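Local coordinates for protein terminal oxygenase component of carbazole 1,9a-dioxygenase (Nocardioides aromaticivorans, PDB 3GCF) that serves as the Rieske nonheme iron oxygenase of carbazole 1,9a-dioxygenase, probably using electrons from a ferredoxin to dioxygenate carbazole at its mononuclear iron, at residues Phe279-Leu284 with Glu323-Asp328; Leu304-Glu309 with Lys315-Glu320; Glu346-Gly349 with Gly353-Lys356. All coordinates share one frame; numbering follows the deposited sequence.

Contact 1 of 3, residues Phe279-Leu284 with Glu323-Asp328; sequences FPDPTL and ERWRDD
Leu284 and Asp281 meet the indole of Trp325 at two different places, and between them they dock an Asx turn onto the flank of a helix. The turn belongs to the loop that joins strands 273-277 and 285-292 in the catalytic domain, whose family shares the Bet v 1-like helix-grip architecture; the helix is 311-331. Leu284 contributes a single methyl: CD1 sits squarely over one face of the indole, 3.6 Å from the centroid of the five-membered ring and 14° off its normal, a CH-pi contact. On the opposite face lies CD of Arg324, offset toward the rim. Asp281 comes to the far end of the six-membered ring, its CG 3.5 Å from Trp325 CH2 and its carboxylate plane turned 43° from the ring. With CG anti to the backbone nitrogen (chi1 -174°), this carboxylate can bend back over its own turn while CB rests against CZ3 and CH2 of the tryptophan. The indole nitrogen NE1 donates to OE2 of Glu320, five residues earlier in the same helix. Asp281 OD1 pairs with Lys260 and Asn202, which ties the turn to neighbouring loops, and no hydrogen bond crosses from the loop segment to the helix segment. An alanine in place of Asp281 would keep CB near the indole, but Lys260 would probably lose its countercharge and the turn the acceptor that fixes it. Within the type I turn from Asp281 to Leu284, the backbone bond from Leu284 N to Asp281 O is 2.9 Å long. Asp281 OD2 closes the Asx turn by accepting Thr283 N at 3.1 Å and Thr283 OG1 at 2.7 Å, the two donors reaching it from opposite faces of the carboxylate plane.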
ATOM      1  N   PHE A 279     -12.143  15.379 -34.633  1.00 11.59           N
ATOM      2  CA  PHE A 279     -10.951  15.431 -33.795  1.00 11.00           C
ATOM      3  C   PHE A 279     -10.244  14.089 -33.909  1.00 11.01           C
ATOM      4  O   PHE A 279     -10.897  13.064 -34.072  1.00 10.93           O
ATOM      5  CB  PHE A 279     -11.350  15.673 -32.337  1.00 11.43           C
ATOM      6  CG  PHE A 279     -10.236  16.199 -31.484  1.00 12.74           C
ATOM      7  CD1 PHE A 279      -9.931  17.558 -31.480  1.00 12.21           C
ATOM      8  CD2 PHE A 279      -9.459  15.330 -30.716  1.00 12.61           C
ATOM      9  CE1 PHE A 279      -8.859  18.048 -30.723  1.00 14.76           C
ATOM     10  CE2 PHE A 279      -8.387  15.808 -29.959  1.00 12.40           C
ATOM     11  CZ  PHE A 279      -8.084  17.167 -29.961  1.00 14.36           C
ATOM     12  N   PRO A 280      -8.900  14.071 -33.818  1.00 11.27           N
ATOM     13  CA  PRO A 280      -7.978  15.201 -33.617  1.00  9.26           C
ATOM     14  C   PRO A 280      -7.628  15.926 -34.913  1.00 10.68           C
ATOM     15  O   PRO A 280      -6.727  16.771 -34.946  1.00  9.46           O
ATOM     16  CB  PRO A 280      -6.760  14.535 -32.988  1.00  9.23           C
ATOM     17  CG  PRO A 280      -6.725  13.211 -33.694  1.00 10.75           C
ATOM     18  CD  PRO A 280      -8.185  12.786 -33.694  1.00  9.11           C
ATOM     19  N   ASP A 281      -8.348  15.590 -35.978  1.00 10.75           N
ATOM     20  CA  ASP A 281      -8.135  16.192 -37.292  1.00 10.38           C
ATOM     21  C   ASP A 281      -9.502  16.353 -37.958  1.00 11.66           C
ATOM     22  O   ASP A 281     -10.450  15.637 -37.625  1.00 12.53           O
ATOM     23  CB  ASP A 281      -7.250  15.269 -38.143  1.00  9.61           C
ATOM     24  CG  ASP A 281      -6.854  15.889 -39.471  1.00 13.51           C
ATOM     25  OD1 ASP A 281      -5.929  16.732 -39.484  1.00 10.93           O
ATOM     26  OD2 ASP A 281      -7.474  15.542 -40.504  1.00 14.31           O
ATOM     27  N   PRO A 282      -9.634  17.302 -38.898  1.00 12.19           N
ATOM     28  CA  PRO A 282     -10.930  17.483 -39.562  1.00 12.11           C
ATOM     29  C   PRO A 282     -11.460  16.193 -40.203  1.00 11.56           C
ATOM     30  O   PRO A 282     -12.668  15.981 -40.273  1.00 10.19           O
ATOM     31  CB  PRO A 282     -10.638  18.559 -40.607  1.00 11.05           C
ATOM     32  CG  PRO A 282      -9.600  19.400 -39.928  1.00 14.04           C
ATOM     33  CD  PRO A 282      -8.682  18.352 -39.308  1.00 13.26           C
ATOM     34  N   THR A 283     -10.550  15.338 -40.665  1.00 12.01           N
ATOM     35  CA  THR A 283     -10.936  14.086 -41.321  1.00 12.21           C
ATOM     36  C   THR A 283     -11.225  12.938 -40.360  1.00 12.91           C
ATOM     37  O   THR A 283     -11.378  11.794 -40.789  1.00 14.77           O
ATOM     38  CB  THR A 283      -9.834  13.587 -42.267  1.00 13.49           C
ATOM     39  OG1 THR A 283      -8.665  13.278 -41.498  1.00 14.95           O
ATOM     40  CG2 THR A 283      -9.489  14.648 -43.311  1.00 10.76           C
ATOM     41  N   LEU A 284     -11.313  13.231 -39.069  1.00 12.09           N
ATOM     42  CA  LEU A 284     -11.550  12.176 -38.091  1.00 12.22           C
ATOM     43  C   LEU A 284     -12.538  12.548 -36.998  1.00 11.96           C
ATOM     44  O   LEU A 284     -12.788  13.724 -36.737  1.00 11.96           O
ATOM     45  CB  LEU A 284     -10.227  11.794 -37.413  1.00 10.56           C
ATOM     46  CG  LEU A 284      -9.083  11.255 -38.273  1.00 10.46           C
ATOM     47  CD1 LEU A 284      -7.808  11.201 -37.443  1.00  7.53           C
ATOM     48  CD2 LEU A 284      -9.448   9.876 -38.802  1.00  6.90           C
ATOM     49  N   GLU A 323       1.793   5.797 -37.925  1.00 14.85           N
ATOM     50  CA  GLU A 323       2.840   6.789 -38.111  1.00 14.54           C
ATOM     51  C   GLU A 323       2.545   8.167 -37.538  1.00 15.22           C
ATOM     52  O   GLU A 323       3.473   8.950 -37.321  1.00 17.50           O
ATOM     53  CB  GLU A 323       3.139   6.958 -39.610  1.00 12.11           C
ATOM     54  CG  GLU A 323       3.459   5.667 -40.346  1.00 12.19           C
ATOM     55  CD  GLU A 323       3.789   5.897 -41.807  1.00 12.77           C
ATOM     56  OE1 GLU A 323       3.430   6.967 -42.345  1.00 11.74           O
ATOM     57  OE2 GLU A 323       4.400   5.006 -42.426  1.00 12.87           O
ATOM     58  N   ARG A 324       1.275   8.473 -37.288  1.00 14.35           N
ATOM     59  CA  ARG A 324       0.936   9.807 -36.814  1.00 12.80           C
ATOM     60  C   ARG A 324      -0.149   9.980 -35.745  1.00 13.19           C
ATOM     61  O   ARG A 324       0.135  10.405 -34.623  1.00 12.51           O
ATOM     62  CB  ARG A 324       0.572  10.674 -38.032  1.00 12.32           C
ATOM     63  CG  ARG A 324       0.459  12.156 -37.725  1.00 12.73           C
ATOM     64  CD  ARG A 324       0.017  12.971 -38.930  1.00 12.64           C
ATOM     65  NE  ARG A 324       0.036  14.398 -38.615  1.00 12.90           N
ATOM     66  CZ  ARG A 324      -0.681  15.321 -39.249  1.00 15.46           C
ATOM     67  NH1 ARG A 324      -1.490  14.977 -40.245  1.00 14.83           N
ATOM     68  NH2 ARG A 324      -0.592  16.594 -38.880  1.00 12.97           N
ATOM     69  N   TRP A 325      -1.393   9.680 -36.103  1.00 11.66           N
ATOM     70  CA  TRP A 325      -2.519   9.866 -35.192  1.00 10.85           C
ATOM     71  C   TRP A 325      -2.338   9.315 -33.772  1.00 10.64           C
ATOM     72  O   TRP A 325      -2.552  10.026 -32.788  1.00  8.95           O
ATOM     73  CB  TRP A 325      -3.791   9.260 -35.794  1.00 12.43           C
ATOM     74  CG  TRP A 325      -4.144   9.719 -37.199  1.00 11.22           C
ATOM     75  CD1 TRP A 325      -4.526   8.920 -38.238  1.00 10.57           C
ATOM     76  CD2 TRP A 325      -4.182  11.067 -37.697  1.00  8.88           C
ATOM     77  NE1 TRP A 325      -4.798   9.680 -39.351  1.00 10.67           N
ATOM     78  CE2 TRP A 325      -4.597  11.000 -39.049  1.00  9.89           C
ATOM     79  CE3 TRP A 325      -3.910  12.320 -37.136  1.00  6.90           C
ATOM     80  CZ2 TRP A 325      -4.743  12.143 -39.850  1.00  7.56           C
ATOM     81  CZ3 TRP A 325      -4.056  13.458 -37.932  1.00  6.74           C
ATOM     82  CH2 TRP A 325      -4.469  13.359 -39.276  1.00  7.76           C
ATOM     83  N   ARG A 326      -1.939   8.055 -33.659  1.00 10.26           N
ATOM     84  CA  ARG A 326      -1.792   7.441 -32.348  1.00 10.75           C
ATOM     85  C   ARG A 326      -0.841   8.135 -31.386  1.00 10.65           C
ATOM     86  O   ARG A 326      -1.241   8.542 -30.295  1.00 12.07           O
ATOM     87  CB  ARG A 326      -1.371   5.975 -32.478  1.00  9.96           C
ATOM     88  CG  ARG A 326      -1.431   5.213 -31.150  1.00  9.71           C
ATOM     89  CD  ARG A 326      -0.743   3.864 -31.261  1.00 11.64           C
ATOM     90  NE  ARG A 326       0.664   4.036 -31.594  1.00 14.71           N
ATOM     91  CZ  ARG A 326       1.336   3.252 -32.429  1.00 16.05           C
ATOM     92  NH1 ARG A 326       0.729   2.232 -33.017  1.00 17.25           N
ATOM     93  NH2 ARG A 326       2.611   3.506 -32.692  1.00 17.66           N
ATOM     94  N   ASP A 327       0.418   8.270 -31.778  1.00  9.78           N
ATOM     95  CA  ASP A 327       1.385   8.884 -30.889  1.00  9.63           C
ATOM     96  C   ASP A 327       1.363  10.404 -30.844  1.00  9.05           C
ATOM     97  O   ASP A 327       1.566  10.986 -29.779  1.00  9.42           O
ATOM     98  CB  ASP A 327       2.790   8.363 -31.216  1.00  8.17           C
ATOM     99  CG  ASP A 327       2.879   6.848 -31.097  1.00 12.20           C
ATOM    100  OD1 ASP A 327       2.053   6.269 -30.354  1.00 11.33           O
ATOM    101  OD2 ASP A 327       3.762   6.234 -31.730  1.00 13.44           O
ATOM    102  N   ASP A 328       1.101  11.049 -31.979  1.00  8.78           N
ATOM    103  CA  ASP A 328       1.067  12.512 -32.015  1.00  9.16           C
ATOM    104  C   ASP A 328      -0.180  13.093 -31.359  1.00  9.93           C
ATOM    105  O   ASP A 328      -0.135  14.184 -30.794  1.00  9.93           O
ATOM    106  CB  ASP A 328       1.153  13.033 -33.454  1.00  9.39           C
ATOM    107  CG  ASP A 328       2.524  12.826 -34.079  1.00 11.15           C
ATOM    108  OD1 ASP A 328       3.472  12.464 -33.346  1.00 11.89           O
ATOM    109  OD2 ASP A 328       2.653  13.039 -35.308  1.00 11.47           O
TER

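Contact 2 of 3, residues Leu304-Glu309 with Lys315-Glu320; sequences LQRKVE and KTFEVE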
ATOM      1  N   LEU A 304     -10.506   6.304 -32.996  1.00 11.09           N
ATOM      2  CA  LEU A 304     -10.613   7.256 -34.089  1.00 10.11           C
ATOM      3  C   LEU A 304     -11.391   6.657 -35.253  1.00 11.22           C
ATOM      4  O   LEU A 304     -11.167   5.510 -35.640  1.00 11.92           O
ATOM      5  CB  LEU A 304      -9.214   7.685 -34.537  1.00  9.18           C
ATOM      6  CG  LEU A 304      -8.373   8.349 -33.436  1.00  8.85           C
ATOM      7  CD1 LEU A 304      -7.063   8.848 -34.027  1.00  6.78           C
ATOM      8  CD2 LEU A 304      -9.142   9.506 -32.809  1.00  4.90           C
ATOM      9  N   GLN A 305     -12.312   7.443 -35.802  1.00 12.03           N
ATOM     10  CA  GLN A 305     -13.154   7.007 -36.908  1.00 12.13           C
ATOM     11  C   GLN A 305     -12.897   7.796 -38.184  1.00 12.87           C
ATOM     12  O   GLN A 305     -12.970   9.024 -38.200  1.00 12.23           O
ATOM     13  CB  GLN A 305     -14.623   7.140 -36.521  1.00 10.06           C
ATOM     14  CG  GLN A 305     -15.609   6.831 -37.638  1.00 11.61           C
ATOM     15  CD  GLN A 305     -17.045   6.960 -37.169  1.00 11.06           C
ATOM     16  OE1 GLN A 305     -17.437   7.996 -36.639  1.00 12.66           O
ATOM     17  NE2 GLN A 305     -17.831   5.909 -37.353  1.00  9.50           N
ATOM     18  N   ARG A 306     -12.612   7.067 -39.256  1.00 13.70           N
ATOM     19  CA  ARG A 306     -12.338   7.662 -40.554  1.00 14.09           C
ATOM     20  C   ARG A 306     -13.297   7.114 -41.611  1.00 16.08           C
ATOM     21  O   ARG A 306     -13.527   5.910 -41.689  1.00 15.75           O
ATOM     22  CB  ARG A 306     -10.896   7.345 -40.955  1.00 14.19           C
ATOM     23  CG  ARG A 306     -10.575   7.568 -42.426  1.00 17.00           C
ATOM     24  CD  ARG A 306     -10.716   9.023 -42.817  1.00 18.44           C
ATOM     25  NE  ARG A 306      -9.699   9.874 -42.209  1.00 23.09           N
ATOM     26  CZ  ARG A 306      -8.405   9.834 -42.519  1.00 25.83           C
ATOM     27  NH1 ARG A 306      -7.972   8.977 -43.432  1.00 26.86           N
ATOM     28  NH2 ARG A 306      -7.547  10.666 -41.937  1.00 21.99           N
ATOM     29  N   LYS A 307     -13.862   8.001 -42.419  1.00 18.37           N
ATOM     30  CA  LYS A 307     -14.766   7.574 -43.483  1.00 21.93           C
ATOM     31  C   LYS A 307     -13.891   6.951 -44.572  1.00 21.15           C
ATOM     32  O   LYS A 307     -12.848   7.505 -44.924  1.00 20.65           O
ATOM     33  CB  LYS A 307     -15.536   8.777 -44.040  1.00 25.37           C
ATOM     34  CG  LYS A 307     -16.667   8.412 -44.995  1.00 32.99           C
ATOM     35  CD  LYS A 307     -17.476   9.637 -45.407  1.00 36.95           C
ATOM     36  CE  LYS A 307     -18.610   9.254 -46.352  1.00 41.17           C
ATOM     37  NZ  LYS A 307     -19.436  10.425 -46.783  1.00 42.41           N
ATOM     38  N   VAL A 308     -14.299   5.796 -45.087  1.00 20.94           N
ATOM     39  CA  VAL A 308     -13.534   5.112 -46.126  1.00 21.75           C
ATOM     40  C   VAL A 308     -14.425   4.648 -47.276  1.00 24.38           C
ATOM     41  O   VAL A 308     -15.613   4.397 -47.090  1.00 23.72           O
ATOM     42  CB  VAL A 308     -12.792   3.879 -45.563  1.00 20.97           C
ATOM     43  CG1 VAL A 308     -11.807   4.307 -44.492  1.00 19.73           C
ATOM     44  CG2 VAL A 308     -13.795   2.879 -45.002  1.00 18.89           C
ATOM     45  N   GLU A 309     -13.838   4.531 -48.463  1.00 26.83           N
ATOM     46  CA  GLU A 309     -14.577   4.104 -49.646  1.00 30.99           C
ATOM     47  C   GLU A 309     -14.157   2.723 -50.134  1.00 31.18           C
ATOM     48  O   GLU A 309     -14.804   2.149 -51.008  1.00 32.21           O
ATOM     49  CB  GLU A 309     -14.390   5.120 -50.777  1.00 34.47           C
ATOM     50  CG  GLU A 309     -15.288   6.346 -50.679  1.00 41.76           C
ATOM     51  CD  GLU A 309     -15.254   6.995 -49.309  1.00 47.94           C
ATOM     52  OE1 GLU A 309     -14.140   7.281 -48.813  1.00 50.90           O
ATOM     53  OE2 GLU A 309     -16.343   7.221 -48.728  1.00 49.91           O
ATOM     54  N   LYS A 315      -6.367   0.951 -45.576  1.00 21.02           N
ATOM     55  CA  LYS A 315      -4.920   0.805 -45.457  1.00 22.77           C
ATOM     56  C   LYS A 315      -4.225   2.129 -45.196  1.00 20.45           C
ATOM     57  O   LYS A 315      -3.309   2.202 -44.382  1.00 20.80           O
ATOM     58  CB  LYS A 315      -4.340   0.154 -46.717  1.00 24.62           C
ATOM     59  CG  LYS A 315      -4.123  -1.337 -46.566  1.00 30.85           C
ATOM     60  CD  LYS A 315      -5.371  -2.006 -45.998  1.00 33.72           C
ATOM     61  CE  LYS A 315      -5.039  -3.323 -45.320  1.00 34.72           C
ATOM     62  NZ  LYS A 315      -6.216  -3.843 -44.564  1.00 36.04           N
ATOM     63  N   THR A 316      -4.661   3.174 -45.887  1.00 18.66           N
ATOM     64  CA  THR A 316      -4.074   4.493 -45.716  1.00 17.70           C
ATOM     65  C   THR A 316      -4.320   4.984 -44.291  1.00 17.73           C
ATOM     66  O   THR A 316      -3.439   5.582 -43.680  1.00 17.93           O
ATOM     67  CB  THR A 316      -4.669   5.490 -46.730  1.00 19.53           C
ATOM     68  OG1 THR A 316      -4.331   5.064 -48.056  1.00 21.73           O
ATOM     69  CG2 THR A 316      -4.127   6.897 -46.502  1.00 17.77           C
ATOM     70  N   PHE A 317      -5.514   4.720 -43.763  1.00 16.12           N
ATOM     71  CA  PHE A 317      -5.853   5.125 -42.401  1.00 14.80           C
ATOM     72  C   PHE A 317      -4.988   4.362 -41.397  1.00 15.15           C
ATOM     73  O   PHE A 317      -4.381   4.957 -40.505  1.00 14.53           O
ATOM     74  CB  PHE A 317      -7.339   4.866 -42.126  1.00 12.92           C
ATOM     75  CG  PHE A 317      -7.782   5.237 -40.729  1.00 10.21           C
ATOM     76  CD1 PHE A 317      -7.260   6.358 -40.085  1.00  9.06           C
ATOM     77  CD2 PHE A 317      -8.747   4.476 -40.071  1.00  8.84           C
ATOM     78  CE1 PHE A 317      -7.694   6.714 -38.803  1.00  8.58           C
ATOM     79  CE2 PHE A 317      -9.188   4.817 -38.799  1.00  5.12           C
ATOM     80  CZ  PHE A 317      -8.661   5.942 -38.160  1.00  7.68           C
ATOM     81  N   GLU A 318      -4.919   3.045 -41.550  1.00 13.91           N
ATOM     82  CA  GLU A 318      -4.117   2.233 -40.648  1.00 15.15           C
ATOM     83  C   GLU A 318      -2.665   2.704 -40.633  1.00 14.19           C
ATOM     84  O   GLU A 318      -2.032   2.729 -39.580  1.00 13.11           O
ATOM     85  CB  GLU A 318      -4.193   0.759 -41.046  1.00 15.37           C
ATOM     86  CG  GLU A 318      -5.614   0.240 -41.128  1.00 19.50           C
ATOM     87  CD  GLU A 318      -5.692  -1.222 -41.518  1.00 21.91           C
ATOM     88  OE1 GLU A 318      -4.977  -1.627 -42.459  1.00 21.75           O
ATOM     89  OE2 GLU A 318      -6.481  -1.962 -40.889  1.00 23.84           O
ATOM     90  N   VAL A 319      -2.140   3.084 -41.795  1.00 15.05           N
ATOM     91  CA  VAL A 319      -0.761   3.564 -41.875  1.00 14.29           C
ATOM     92  C   VAL A 319      -0.574   4.901 -41.155  1.00 14.68           C
ATOM     93  O   VAL A 319       0.378   5.060 -40.392  1.00 14.35           O
ATOM     94  CB  VAL A 319      -0.290   3.714 -43.345  1.00 16.04           C
ATOM     95  CG1 VAL A 319       1.066   4.424 -43.393  1.00 13.17           C
ATOM     96  CG2 VAL A 319      -0.174   2.332 -43.994  1.00 15.25           C
ATOM     97  N   GLU A 320      -1.463   5.866 -41.384  1.00 13.73           N
ATOM     98  CA  GLU A 320      -1.302   7.143 -40.697  1.00 16.57           C
ATOM     99  C   GLU A 320      -1.590   7.032 -39.201  1.00 15.55           C
ATOM    100  O   GLU A 320      -1.071   7.817 -38.408  1.00 14.52           O
ATOM    101  CB  GLU A 320      -2.151   8.250 -41.339  1.00 19.79           C
ATOM    102  CG  GLU A 320      -3.524   7.844 -41.812  1.00 28.47           C
ATOM    103  CD  GLU A 320      -4.273   8.998 -42.466  1.00 32.30           C
ATOM    104  OE1 GLU A 320      -3.666   9.712 -43.301  1.00 32.12           O
ATOM    105  OE2 GLU A 320      -5.468   9.186 -42.146  1.00 33.02           O
TER
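Glu320 OE2 is gripped from the strand by both terminal nitrogens of Arg306, NH2 at 2.6 Å and NH1 at 2.8 Å. The two bonds of this salt bridge are weak in angle because one oxygen sits in the fork of the guanidinium, near its plane, while the carboxylate stands at 81° to it. Trp325, farther along helix 311-331, is a third partner of OE2, and Arg306 NH2 also reaches Thr283 OG1 in the neighbouring loop. Arg306 leaves the strand with chi1 at 164°, its CG turned away from its own N, then bends at chi2 and chi3, which folds its head back over Phe317. Its CB lies almost on the normal of the phenyl ring, 3.5 Å from the centroid, a CH-pi contact; CD1 of the ring lies under one guanidinium face, toward the rim. Strand 304-307 and helix 315-320 run roughly antiparallel, at 148°, with axes 9.8 Å apart. The carbonyl oxygen of Leu304 meets the ring at its edge, 3.6 Å from CZ. This is how strand 298-307, the last in chain order of the seven-stranded sheet, and the long helix are joined: a phenyl ring fills the interface, and the arginine's charge is probably offset by the Glu320 carboxylate oxygen at the guanidinium edge.

Contact 3 of 3, residues Glu346-Gly349 with Gly353-Lys356; sequences EFYG and GWSK
Tyr348 and Trp354 form the aromatic part of the corner where the end of helix 335-350 folds against the short, weakly bonded helix 353-356. They stack edge-to-face: the tyrosine edge points at the indole face, with centroids 4.7 Å apart and planes at 59°. CD1 of Tyr348 leads, 3.6 Å from Trp354 CD2. A CH-pi contact joins Phe347 to Gly353, whose CA lies over the phenyl ring, 3.6 Å from the centroid. A first torsion of -179° swings that ring away from the backbone N of Phe347 and across the glycine toward Lys356, whose CB touches CZ at 3.9 Å. Having no side chain, Gly353 lets the ring lie directly on its CA. Polar contacts are few. Gly353 N donates to Phe347 O at 2.9 Å, from above the carbonyl plane, and a water accepts a hydrogen bond from Trp354 NE1 at 3.0 Å and donates one to Tyr348 O. Tyr348 OH bonds to Glu357, and Arg78 of a neighbouring subunit, a residue of its Rieske cluster pocket, packs on both Phe347 and Tyr348. The corner thus depends on ring faces and a bare CA for its closeness, while one backbone bond and one water satisfy polar groups within it.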
ATOM      1  N   GLU A 346      -8.506  12.128  -5.238  1.00 17.83           N
ATOM      2  CA  GLU A 346      -8.609  12.299  -3.791  1.00 19.75           C
ATOM      3  C   GLU A 346      -9.804  13.159  -3.386  1.00 18.64           C
ATOM      4  O   GLU A 346     -10.604  12.768  -2.529  1.00 17.22           O
ATOM      5  CB  GLU A 346      -7.333  12.924  -3.220  1.00 23.58           C
ATOM      6  CG  GLU A 346      -7.414  13.155  -1.713  1.00 32.21           C
ATOM      7  CD  GLU A 346      -6.232  13.937  -1.163  1.00 39.95           C
ATOM      8  OE1 GLU A 346      -5.106  13.387  -1.124  1.00 42.81           O
ATOM      9  OE2 GLU A 346      -6.430  15.110  -0.772  1.00 43.54           O
ATOM     10  N   PHE A 347      -9.916  14.333  -3.998  1.00 15.59           N
ATOM     11  CA  PHE A 347     -11.005  15.255  -3.695  1.00 15.24           C
ATOM     12  C   PHE A 347     -12.373  14.592  -3.830  1.00 14.98           C
ATOM     13  O   PHE A 347     -13.162  14.573  -2.881  1.00 12.91           O
ATOM     14  CB  PHE A 347     -10.925  16.473  -4.625  1.00 14.93           C
ATOM     15  CG  PHE A 347     -11.998  17.505  -4.383  1.00 13.61           C
ATOM     16  CD1 PHE A 347     -12.129  18.118  -3.141  1.00 16.14           C
ATOM     17  CD2 PHE A 347     -12.849  17.893  -5.412  1.00 15.77           C
ATOM     18  CE1 PHE A 347     -13.095  19.109  -2.925  1.00 15.72           C
ATOM     19  CE2 PHE A 347     -13.820  18.886  -5.211  1.00 16.38           C
ATOM     20  CZ  PHE A 347     -13.941  19.493  -3.963  1.00 15.59           C
ATOM     21  N   TYR A 348     -12.650  14.054  -5.013  1.00 14.91           N
ATOM     22  CA  TYR A 348     -13.931  13.405  -5.287  1.00 15.36           C
ATOM     23  C   TYR A 348     -14.061  12.010  -4.685  1.00 17.04           C
ATOM     24  O   TYR A 348     -15.129  11.635  -4.204  1.00 18.27           O
ATOM     25  CB  TYR A 348     -14.161  13.320  -6.802  1.00 13.69           C
ATOM     26  CG  TYR A 348     -14.568  14.636  -7.430  1.00 14.68           C
ATOM     27  CD1 TYR A 348     -15.898  15.069  -7.387  1.00 13.86           C
ATOM     28  CD2 TYR A 348     -13.618  15.466  -8.037  1.00 12.24           C
ATOM     29  CE1 TYR A 348     -16.274  16.297  -7.934  1.00 13.23           C
ATOM     30  CE2 TYR A 348     -13.982  16.696  -8.581  1.00 12.87           C
ATOM     31  CZ  TYR A 348     -15.310  17.103  -8.527  1.00 13.90           C
ATOM     32  OH  TYR A 348     -15.672  18.316  -9.055  1.00 15.06           O
ATOM     33  N   GLY A 349     -12.974  11.247  -4.709  1.00 16.94           N
ATOM     34  CA  GLY A 349     -13.025   9.893  -4.195  1.00 19.02           C
ATOM     35  C   GLY A 349     -12.936   9.726  -2.692  1.00 21.81           C
ATOM     36  O   GLY A 349     -13.519   8.796  -2.145  1.00 20.61           O
ATOM     37  N   GLY A 353     -15.894  15.370  -2.720  1.00 23.34           N
ATOM     38  CA  GLY A 353     -15.871  16.465  -3.666  1.00 20.24           C
ATOM     39  C   GLY A 353     -17.195  16.663  -4.381  1.00 19.60           C
ATOM     40  O   GLY A 353     -17.489  17.767  -4.833  1.00 18.69           O
ATOM     41  N   TRP A 354     -18.001  15.608  -4.488  1.00 18.81           N
ATOM     42  CA  TRP A 354     -19.286  15.727  -5.176  1.00 19.21           C
ATOM     43  C   TRP A 354     -20.176  16.778  -4.535  1.00 21.08           C
ATOM     44  O   TRP A 354     -21.002  17.384  -5.214  1.00 21.38           O
ATOM     45  CB  TRP A 354     -20.021  14.382  -5.213  1.00 17.78           C
ATOM     46  CG  TRP A 354     -19.268  13.333  -5.972  1.00 18.90           C
ATOM     47  CD1 TRP A 354     -18.621  12.251  -5.449  1.00 17.98           C
ATOM     48  CD2 TRP A 354     -19.019  13.307  -7.383  1.00 16.95           C
ATOM     49  NE1 TRP A 354     -17.978  11.556  -6.446  1.00 19.03           N
ATOM     50  CE2 TRP A 354     -18.205  12.182  -7.643  1.00 17.32           C
ATOM     51  CE3 TRP A 354     -19.401  14.126  -8.453  1.00 18.50           C
ATOM     52  CZ2 TRP A 354     -17.765  11.855  -8.929  1.00 16.83           C
ATOM     53  CZ3 TRP A 354     -18.962  13.801  -9.735  1.00 17.16           C
ATOM     54  CH2 TRP A 354     -18.151  12.674  -9.959  1.00 17.32           C
ATOM     55  N   SER A 355     -20.014  17.010  -3.236  1.00 22.00           N
ATOM     56  CA  SER A 355     -20.837  18.022  -2.586  1.00 24.70           C
ATOM     57  C   SER A 355     -20.072  19.302  -2.260  1.00 23.71           C
ATOM     58  O   SER A 355     -20.676  20.295  -1.867  1.00 27.55           O
ATOM     59  CB  SER A 355     -21.479  17.465  -1.309  1.00 26.36           C
ATOM     60  OG  SER A 355     -20.508  17.202  -0.317  1.00 29.97           O
ATOM     61  N   LYS A 356     -18.755  19.294  -2.439  1.00 22.02           N
ATOM     62  CA  LYS A 356     -17.949  20.475  -2.139  1.00 21.15           C
ATOM     63  C   LYS A 356     -17.511  21.273  -3.368  1.00 20.22           C
ATOM     64  O   LYS A 356     -17.132  22.437  -3.253  1.00 19.98           O
ATOM     65  CB  LYS A 356     -16.713  20.076  -1.334  1.00 24.29           C
ATOM     66  CG  LYS A 356     -17.010  19.453   0.021  1.00 26.54           C
ATOM     67  CD  LYS A 356     -15.722  18.931   0.644  1.00 31.30           C
ATOM     68  CE  LYS A 356     -15.967  18.245   1.981  1.00 34.81           C
ATOM     69  NZ  LYS A 356     -14.717  17.617   2.512  1.00 36.51           N
TER
HETATM   70  O   HOH W   1     -16.936   9.372  -4.623  1.00 38.38           O

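In the fold
Contacts 1 and 2 are two sides of one cluster, their centres 10 Å apart, and both use helix 311-331; the segments of contact 2 are nested within the chain span closed by contact 1. Two probable hydrogen bonds run from one to the other. Contact 1 is the more buried and meets by a methyl over an indole face and a carboxylate beside the ring, with no hydrogen bond across it, whereas contact 2, partly buried, adds a salt bridge. Contact 3, also largely buried, stands apart, about 25 Å from contact 2 between nearest atoms and across the chain's centre. It packs aromatic rings beside a neighbouring subunit, which touches neither of the others.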